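Local atomic coordinates of 2-oxoglutarate carboxylase small subunit (Hydrogenobacter thermophilus, PDB entry 7KCT), a protein that belongs to the biotin carboxylase family of ATP-grasp proteins and, in this model, holds ADP, bicarbonate and a magnesium ion. Residues Ile22-Ile27 with Val51-Glu56; Arg177-Glu182 with Val186-Asn191; Val406-Met411 with Asn432-Lys437. All coordinates share one frame; numbering follows the deposited sequence.

Contact 1. Residues Ile22-Ile27 with Val51-Glu56; sequences IACRVI and VKMADE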
# COMPACT_ATOMS: atom_id res chain seq x y z
N ILE A 22 -11.41 10.38 4.66
CA ILE A 22 -10.61 11.04 5.69
C ILE A 22 -11.04 10.56 7.07
O ILE A 22 -10.22 10.45 7.99
CB ILE A 22 -10.69 12.58 5.51
CG1 ILE A 22 -9.73 13.29 6.45
CG2 ILE A 22 -12.10 13.14 5.80
CD1 ILE A 22 -8.25 12.95 6.25
N ALA A 23 -12.32 10.26 7.26
CA ALA A 23 -12.71 9.74 8.56
C ALA A 23 -12.06 8.37 8.77
O ALA A 23 -11.52 8.10 9.85
CB ALA A 23 -14.23 9.70 8.71
N CYS A 24 -11.97 7.56 7.70
CA CYS A 24 -11.29 6.27 7.82
C CYS A 24 -9.81 6.44 8.10
O CYS A 24 -9.25 5.71 8.94
CB CYS A 24 -11.51 5.43 6.55
SG CYS A 24 -13.26 4.93 6.34
N ARG A 25 -9.16 7.38 7.43
CA ARG A 25 -7.75 7.68 7.65
C ARG A 25 -7.47 8.07 9.09
O ARG A 25 -6.47 7.63 9.69
CB ARG A 25 -7.35 8.81 6.68
CG ARG A 25 -6.01 9.44 7.00
CD ARG A 25 -4.89 8.56 6.51
NE ARG A 25 -3.54 9.07 6.77
CZ ARG A 25 -2.81 8.75 7.82
NH1 ARG A 25 -3.29 7.94 8.76
NH2 ARG A 25 -1.57 9.24 7.90
N VAL A 26 -8.31 8.92 9.66
CA VAL A 26 -8.12 9.30 11.06
C VAL A 26 -8.41 8.12 11.99
O VAL A 26 -7.69 7.90 12.97
CB VAL A 26 -9.00 10.52 11.37
CG1 VAL A 26 -8.99 10.83 12.86
CG2 VAL A 26 -8.52 11.76 10.54
N ILE A 27 -9.51 7.39 11.74
CA ILE A 27 -9.83 6.24 12.57
C ILE A 27 -8.69 5.25 12.61
O ILE A 27 -8.37 4.69 13.67
CB ILE A 27 -11.13 5.54 12.12
CG1 ILE A 27 -12.30 6.43 12.46
CG2 ILE A 27 -11.26 4.16 12.83
CD1 ILE A 27 -13.57 6.11 11.78
N VAL A 51 -18.49 4.45 9.73
CA VAL A 51 -19.38 3.98 10.80
C VAL A 51 -19.05 2.55 11.22
O VAL A 51 -19.07 2.23 12.41
CB VAL A 51 -20.85 4.14 10.38
CG1 VAL A 51 -21.85 3.46 11.41
CG2 VAL A 51 -21.16 5.62 10.13
N LYS A 52 -18.74 1.66 10.27
CA LYS A 52 -18.36 0.29 10.64
C LYS A 52 -17.01 0.23 11.35
O LYS A 52 -16.83 -0.56 12.29
CB LYS A 52 -18.34 -0.60 9.40
CG LYS A 52 -19.73 -1.00 8.90
CD LYS A 52 -19.72 -1.42 7.42
CE LYS A 52 -20.99 -2.20 7.04
NZ LYS A 52 -20.86 -3.68 7.48
N MET A 53 -16.06 1.07 10.95
CA MET A 53 -14.71 1.01 11.50
C MET A 53 -14.65 1.60 12.91
O MET A 53 -13.85 1.13 13.73
CB MET A 53 -13.71 1.79 10.63
CG MET A 53 -13.18 1.12 9.40
SD MET A 53 -11.95 2.14 8.44
CE MET A 53 -10.72 2.52 9.62
N ALA A 54 -15.45 2.63 13.21
CA ALA A 54 -15.38 3.27 14.52
C ALA A 54 -15.86 2.29 15.59
O ALA A 54 -16.63 1.37 15.32
CB ALA A 54 -16.27 4.53 14.52
N ASP A 55 -15.45 2.53 16.84
CA ASP A 55 -15.96 1.68 17.93
C ASP A 55 -17.41 1.98 18.25
O ASP A 55 -18.15 1.08 18.68
CB ASP A 55 -15.16 1.88 19.20
CG ASP A 55 -13.69 1.56 19.00
OD1 ASP A 55 -13.34 0.49 18.48
OD2 ASP A 55 -12.89 2.44 19.30
N GLU A 56 -17.83 3.22 18.09
CA GLU A 56 -19.23 3.61 18.30
C GLU A 56 -19.58 4.70 17.32
O GLU A 56 -18.71 5.47 16.90
CB GLU A 56 -19.47 4.08 19.74
CG GLU A 56 -18.76 5.33 20.14
CD GLU A 56 -18.70 5.60 21.66
OE1 GLU A 56 -19.76 5.78 22.30
OE2 GLU A 56 -17.58 5.70 22.21
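M53 lies against helix 20-32 and meets C24 and I27 on successive turns. Its sulfur takes the first of these: M53 SD is 3.7 Å from C24 SG and nearly as close to C24 CB, a sulfur-to-sulfur apolar touch with no hydrogen bond. The methyl end does the rest. M53 CE sits 3.6 Å from I27 CG2 and also 3.6 Å from the backbone C24 O, so the methyl is lodged between the I27 branch and the C24 carbonyl oxygen. A chain extended at chi2 and then bent at chi3 (56°) turns this methyl back onto the helix. I27 splits its two branches: with CG2 opposite the backbone N across CA-CB, that branch faces M53, while I27 CD1 runs on to A54 CB at 4.2 Å, just where the chain leaves helix 49-53. All four residues are buried. Behind them, A23, V26 and I27 rest on V16 of strand 13-16, and A54 rests on A39 of strand 36-41. M53 also packs on T417 of the second subunit. Two crossover helices thus pack together beside a parallel sheet, the alpha/beta layering of the Rossmann-like N-terminal domain of biotin carboxylases.

Contact 2. Residues Arg177-Glu182 with Val186-Asn191; sequences RICRNE and VRNYEN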
# COMPACT_ATOMS: atom_id res chain seq x y z
N ARG A 177 -12.17 34.43 -10.62
CA ARG A 177 -12.48 34.91 -11.96
C ARG A 177 -11.30 35.62 -12.61
O ARG A 177 -10.77 36.59 -12.06
CB ARG A 177 -13.66 35.86 -11.98
CG ARG A 177 -14.96 35.29 -11.50
CD ARG A 177 -15.59 34.33 -12.49
NE ARG A 177 -16.99 34.11 -12.11
CZ ARG A 177 -17.37 33.26 -11.16
NH1 ARG A 177 -16.48 32.53 -10.50
NH2 ARG A 177 -18.66 33.14 -10.87
N ILE A 178 -10.95 35.16 -13.81
CA ILE A 178 -9.91 35.84 -14.58
C ILE A 178 -10.51 37.02 -15.33
O ILE A 178 -11.57 36.88 -15.94
CB ILE A 178 -9.24 34.86 -15.56
CG1 ILE A 178 -8.56 33.74 -14.78
CG2 ILE A 178 -8.23 35.58 -16.44
CD1 ILE A 178 -8.30 32.46 -15.62
N CYS A 179 -9.83 38.17 -15.35
CA CYS A 179 -10.33 39.36 -16.04
C CYS A 179 -9.20 39.94 -16.88
O CYS A 179 -8.17 40.34 -16.33
CB CYS A 179 -10.87 40.41 -15.05
SG CYS A 179 -11.90 39.79 -13.68
N ARG A 180 -9.38 39.97 -18.20
CA ARG A 180 -8.32 40.37 -19.11
C ARG A 180 -8.50 41.79 -19.65
O ARG A 180 -7.61 42.30 -20.34
CB ARG A 180 -8.22 39.36 -20.26
CG ARG A 180 -7.72 37.99 -19.74
CD ARG A 180 -7.41 37.02 -20.84
NE ARG A 180 -7.14 35.67 -20.36
CZ ARG A 180 -5.93 35.23 -20.04
NH1 ARG A 180 -4.89 36.05 -20.14
NH2 ARG A 180 -5.77 33.98 -19.65
N ASN A 181 -9.59 42.45 -19.29
CA ASN A 181 -9.81 43.85 -19.63
C ASN A 181 -10.87 44.37 -18.68
O ASN A 181 -11.48 43.61 -17.92
CB ASN A 181 -10.26 44.00 -21.09
CG ASN A 181 -11.47 43.17 -21.41
OD1 ASN A 181 -12.54 43.34 -20.81
ND2 ASN A 181 -11.30 42.25 -22.34
N GLU A 182 -11.10 45.69 -18.75
CA GLU A 182 -12.01 46.33 -17.82
C GLU A 182 -13.44 45.87 -18.05
O GLU A 182 -14.24 45.81 -17.11
CB GLU A 182 -11.93 47.86 -17.95
CG GLU A 182 -12.67 48.54 -16.82
CD GLU A 182 -12.31 49.99 -16.63
OE1 GLU A 182 -13.21 50.83 -16.81
OE2 GLU A 182 -11.16 50.29 -16.24
N VAL A 186 -15.65 44.26 -14.65
CA VAL A 186 -16.92 44.76 -14.13
C VAL A 186 -17.96 43.65 -14.15
O VAL A 186 -18.69 43.46 -13.17
CB VAL A 186 -17.37 46.00 -14.93
CG1 VAL A 186 -18.75 46.42 -14.46
CG2 VAL A 186 -16.32 47.10 -14.79
N ARG A 187 -18.02 42.88 -15.24
CA ARG A 187 -18.93 41.74 -15.24
C ARG A 187 -18.59 40.79 -14.12
O ARG A 187 -19.45 40.39 -13.34
CB ARG A 187 -18.89 40.99 -16.55
CG ARG A 187 -20.02 39.95 -16.68
CD ARG A 187 -20.23 39.31 -18.07
NE ARG A 187 -19.15 39.61 -19.04
CZ ARG A 187 -19.17 40.60 -19.97
NH1 ARG A 187 -20.20 41.41 -20.08
NH2 ARG A 187 -18.07 40.78 -20.73
N ASN A 188 -17.32 40.39 -14.05
CA ASN A 188 -16.93 39.32 -13.15
C ASN A 188 -17.04 39.73 -11.68
O ASN A 188 -17.24 38.86 -10.82
CB ASN A 188 -15.51 38.86 -13.44
CG ASN A 188 -15.41 38.01 -14.70
OD1 ASN A 188 -16.39 37.45 -15.14
ND2 ASN A 188 -14.21 37.96 -15.28
N TYR A 189 -16.85 41.01 -11.36
CA TYR A 189 -16.98 41.44 -9.97
C TYR A 189 -18.32 41.05 -9.35
O TYR A 189 -18.35 40.29 -8.38
CB TYR A 189 -16.75 42.95 -9.87
CG TYR A 189 -16.69 43.46 -8.45
CD1 TYR A 189 -15.51 43.44 -7.71
CD2 TYR A 189 -17.83 43.98 -7.84
CE1 TYR A 189 -15.48 43.92 -6.40
CE2 TYR A 189 -17.81 44.46 -6.54
CZ TYR A 189 -16.64 44.43 -5.82
OH TYR A 189 -16.62 44.91 -4.53
N GLU A 190 -19.44 41.47 -9.99
CA GLU A 190 -20.79 41.17 -9.48
C GLU A 190 -21.00 39.67 -9.37
O GLU A 190 -21.58 39.17 -8.39
CB GLU A 190 -21.87 41.72 -10.41
N ASN A 191 -20.49 38.93 -10.35
CA ASN A 191 -20.73 37.49 -10.39
C ASN A 191 -19.90 36.75 -9.35
O ASN A 191 -20.41 35.81 -8.72
CB ASN A 191 -20.45 36.87 -11.78
CG ASN A 191 -21.32 37.47 -12.87
OD1 ASN A 191 -22.16 38.35 -12.61
ND2 ASN A 191 -21.09 37.04 -14.11
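The backbone bond V186 N to E182 O, 3.2 Å long, is the first-turn bond that carries the chain into helix 182-200, and V186 CG2 also leans on E182 O, at 3.4 Å. Deeper in the contact, N188 points its amide at the strand. N188 ND2 donates to the buried thiol of C179, 3.4 Å to C179 SG; the hydrogen bond is almost straight (169°) and the sulfur lies in the amide plane. I178 O is also close, 2.9 Å from N188 ND2, but the angle is too poor for a hydrogen bond. The bond to sulfur should fix the amide's rotation. R177, the other strand residue facing the helix, crosses N188 at an angle, R177 CB lying 3.8 Å from N188 CB. A bend at chi2 (-74°) swings its guanidinium along the helix, with its plane nearly perpendicular to the N188 amide. R177 NH2 passes N191 O at 3.8 Å, whereas R177 NH1 makes a salt bridge to E195, one turn further on. Strand 177-179 and helix 186-191 run nearly antiparallel (163°), axes 8.6 Å apart. Within the ATP-grasp domain, the strand is an outer member of a three-stranded antiparallel sheet, paired with 163-167; L165 there touches C179 and N188, and K153 of helix 149-159 flanks E182 and V186.

Contact 3. Residues Val406-Met411 with Asn432-Lys437; sequences VAVDRM and NIMKDK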
# COMPACT_ATOMS: atom_id res chain seq x y z
N VAL A 406 9.31 5.80 -13.23
CA VAL A 406 8.77 4.57 -12.64
C VAL A 406 7.51 4.89 -11.86
O VAL A 406 6.59 4.06 -11.81
CB VAL A 406 9.86 3.90 -11.77
CG1 VAL A 406 9.37 2.53 -11.21
CG2 VAL A 406 11.18 3.81 -12.59
N ALA A 407 7.44 6.07 -11.24
CA ALA A 407 6.25 6.46 -10.51
C ALA A 407 5.08 6.65 -11.46
O ALA A 407 3.96 6.19 -11.19
CB ALA A 407 6.52 7.75 -9.72
N VAL A 408 5.32 7.30 -12.60
CA VAL A 408 4.29 7.44 -13.62
C VAL A 408 3.82 6.07 -14.12
O VAL A 408 2.61 5.82 -14.25
CB VAL A 408 4.82 8.31 -14.78
CG1 VAL A 408 3.78 8.39 -15.88
CG2 VAL A 408 5.18 9.71 -14.30
N ASP A 409 4.77 5.19 -14.44
CA ASP A 409 4.45 3.85 -14.94
C ASP A 409 3.67 3.06 -13.89
O ASP A 409 2.65 2.42 -14.19
CB ASP A 409 5.73 3.08 -15.31
CG ASP A 409 6.53 3.72 -16.45
OD1 ASP A 409 5.96 4.40 -17.34
OD2 ASP A 409 7.76 3.52 -16.48
N ARG A 410 4.08 3.20 -12.63
CA ARG A 410 3.40 2.49 -11.55
C ARG A 410 1.98 3.00 -11.38
O ARG A 410 1.06 2.21 -11.14
CB ARG A 410 4.19 2.65 -10.25
CG ARG A 410 3.52 2.05 -9.02
CD ARG A 410 4.63 1.86 -7.96
NE ARG A 410 5.46 0.73 -8.38
CZ ARG A 410 6.72 0.52 -8.04
NH1 ARG A 410 7.38 1.39 -7.29
NH2 ARG A 410 7.33 -0.56 -8.49
N MET A 411 1.76 4.31 -11.51
CA MET A 411 0.41 4.86 -11.38
C MET A 411 -0.48 4.48 -12.58
O MET A 411 -1.66 4.14 -12.40
CB MET A 411 0.47 6.39 -11.23
CG MET A 411 -0.89 7.07 -11.22
SD MET A 411 -1.95 6.69 -9.79
CE MET A 411 -1.16 7.68 -8.53
N ASN A 432 -4.97 8.46 -19.21
CA ASN A 432 -4.44 9.19 -20.37
C ASN A 432 -3.41 10.24 -19.95
O ASN A 432 -2.47 10.51 -20.70
CB ASN A 432 -5.58 9.84 -21.16
CG ASN A 432 -6.34 8.86 -22.04
OD1 ASN A 432 -5.85 7.79 -22.35
ND2 ASN A 432 -7.53 9.23 -22.45
N ILE A 433 -3.61 10.89 -18.81
CA ILE A 433 -2.60 11.81 -18.29
C ILE A 433 -1.28 11.08 -18.07
O ILE A 433 -0.21 11.54 -18.49
CB ILE A 433 -3.12 12.50 -17.01
CG1 ILE A 433 -4.40 13.29 -17.32
CG2 ILE A 433 -2.04 13.37 -16.43
CD1 ILE A 433 -5.06 13.96 -16.11
N MET A 434 -1.34 9.90 -17.44
CA MET A 434 -0.12 9.16 -17.19
C MET A 434 0.56 8.74 -18.49
O MET A 434 1.78 8.59 -18.53
CB MET A 434 -0.42 7.91 -16.35
CG MET A 434 -0.98 8.19 -14.94
SD MET A 434 0.10 9.31 -14.00
CE MET A 434 -1.02 10.59 -13.46
N LYS A 435 -0.19 8.56 -19.57
CA LYS A 435 0.40 8.22 -20.87
C LYS A 435 0.84 9.45 -21.68
O LYS A 435 1.43 9.30 -22.76
CB LYS A 435 -0.62 7.43 -21.69
CG LYS A 435 -0.94 6.04 -21.20
CD LYS A 435 -2.15 5.53 -22.01
CE LYS A 435 -2.38 4.07 -21.78
NZ LYS A 435 -3.63 3.62 -22.45
N ASP A 436 0.49 10.64 -21.24
CA ASP A 436 0.74 11.82 -22.04
C ASP A 436 2.22 12.22 -22.00
O ASP A 436 2.81 12.28 -20.92
CB ASP A 436 -0.13 12.96 -21.55
CG ASP A 436 0.24 14.30 -22.20
OD1 ASP A 436 0.12 14.40 -23.43
OD2 ASP A 436 0.64 15.24 -21.47
N LYS A 437 2.80 12.53 -23.17
CA LYS A 437 4.23 12.84 -23.20
C LYS A 437 4.56 14.07 -22.36
O LYS A 437 5.59 14.10 -21.70
CB LYS A 437 4.73 13.11 -24.62
CG LYS A 437 6.25 13.21 -24.84
CD LYS A 437 6.52 13.72 -26.28
CE LYS A 437 8.01 13.34 -26.66
NZ LYS A 437 8.99 13.46 -25.60
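In the biotin carboxylase C-terminal domain, helix 404-417 and helix 427-435 meet through V408, M411 and M434, a small buried apolar contact with no hydrogen bond across it. M434 makes every contact from its side. Its sulfur presses on the inner part of M411, with M434 SD 3.7 Å from M411 CG and 4.0 Å from M411 CB, and its methyl M434 CE lies 4.2 Å from the same M411 CG. The outer part of M411 leads away from the 432-437 segment: bends at chi2 and chi3 (67° and 75°) carry its own sulfur and methyl off elsewhere, leaving the beta and gamma carbons as the surface M434 crosses at a slant. V408 meets mainly the backbone of M434. Its CG1 branch abuts M434 O at 3.3 Å, and the same V408 CG1 reaches M434 SD at 4.2 Å. Nearby, R410 forms a salt bridge to E32 of the second subunit. Beyond these three residues, F439 of helix 437-441 covers V408 and M434 together. C345 of strand 341-351 touches both methionines, I343 supports V408, and L397 of strand 393-401 lies on M411, so the two helices rest on the antiparallel sheet.

Overall arrangement
The three contacts follow one another along the chain, each in a different family region, and none touches another. The centres of contacts 1 and 2 are about 44 Å apart, on opposite sides of the chain's centre, and their nearest atoms about 26 Å apart. Contact 3 is nearer to both: its nearest atoms are about 16 Å from contact 1 and about 19 Å from contact 2. Contact 2 comes close to a ligand, the I178 side chain being about 7 Å from a bound ADP. Contacts 1 and 3 both touch the second subunit: K52 pairs with E419 there, just past helix 404-417, and R410 with E32 there, at the end of helix 20-32.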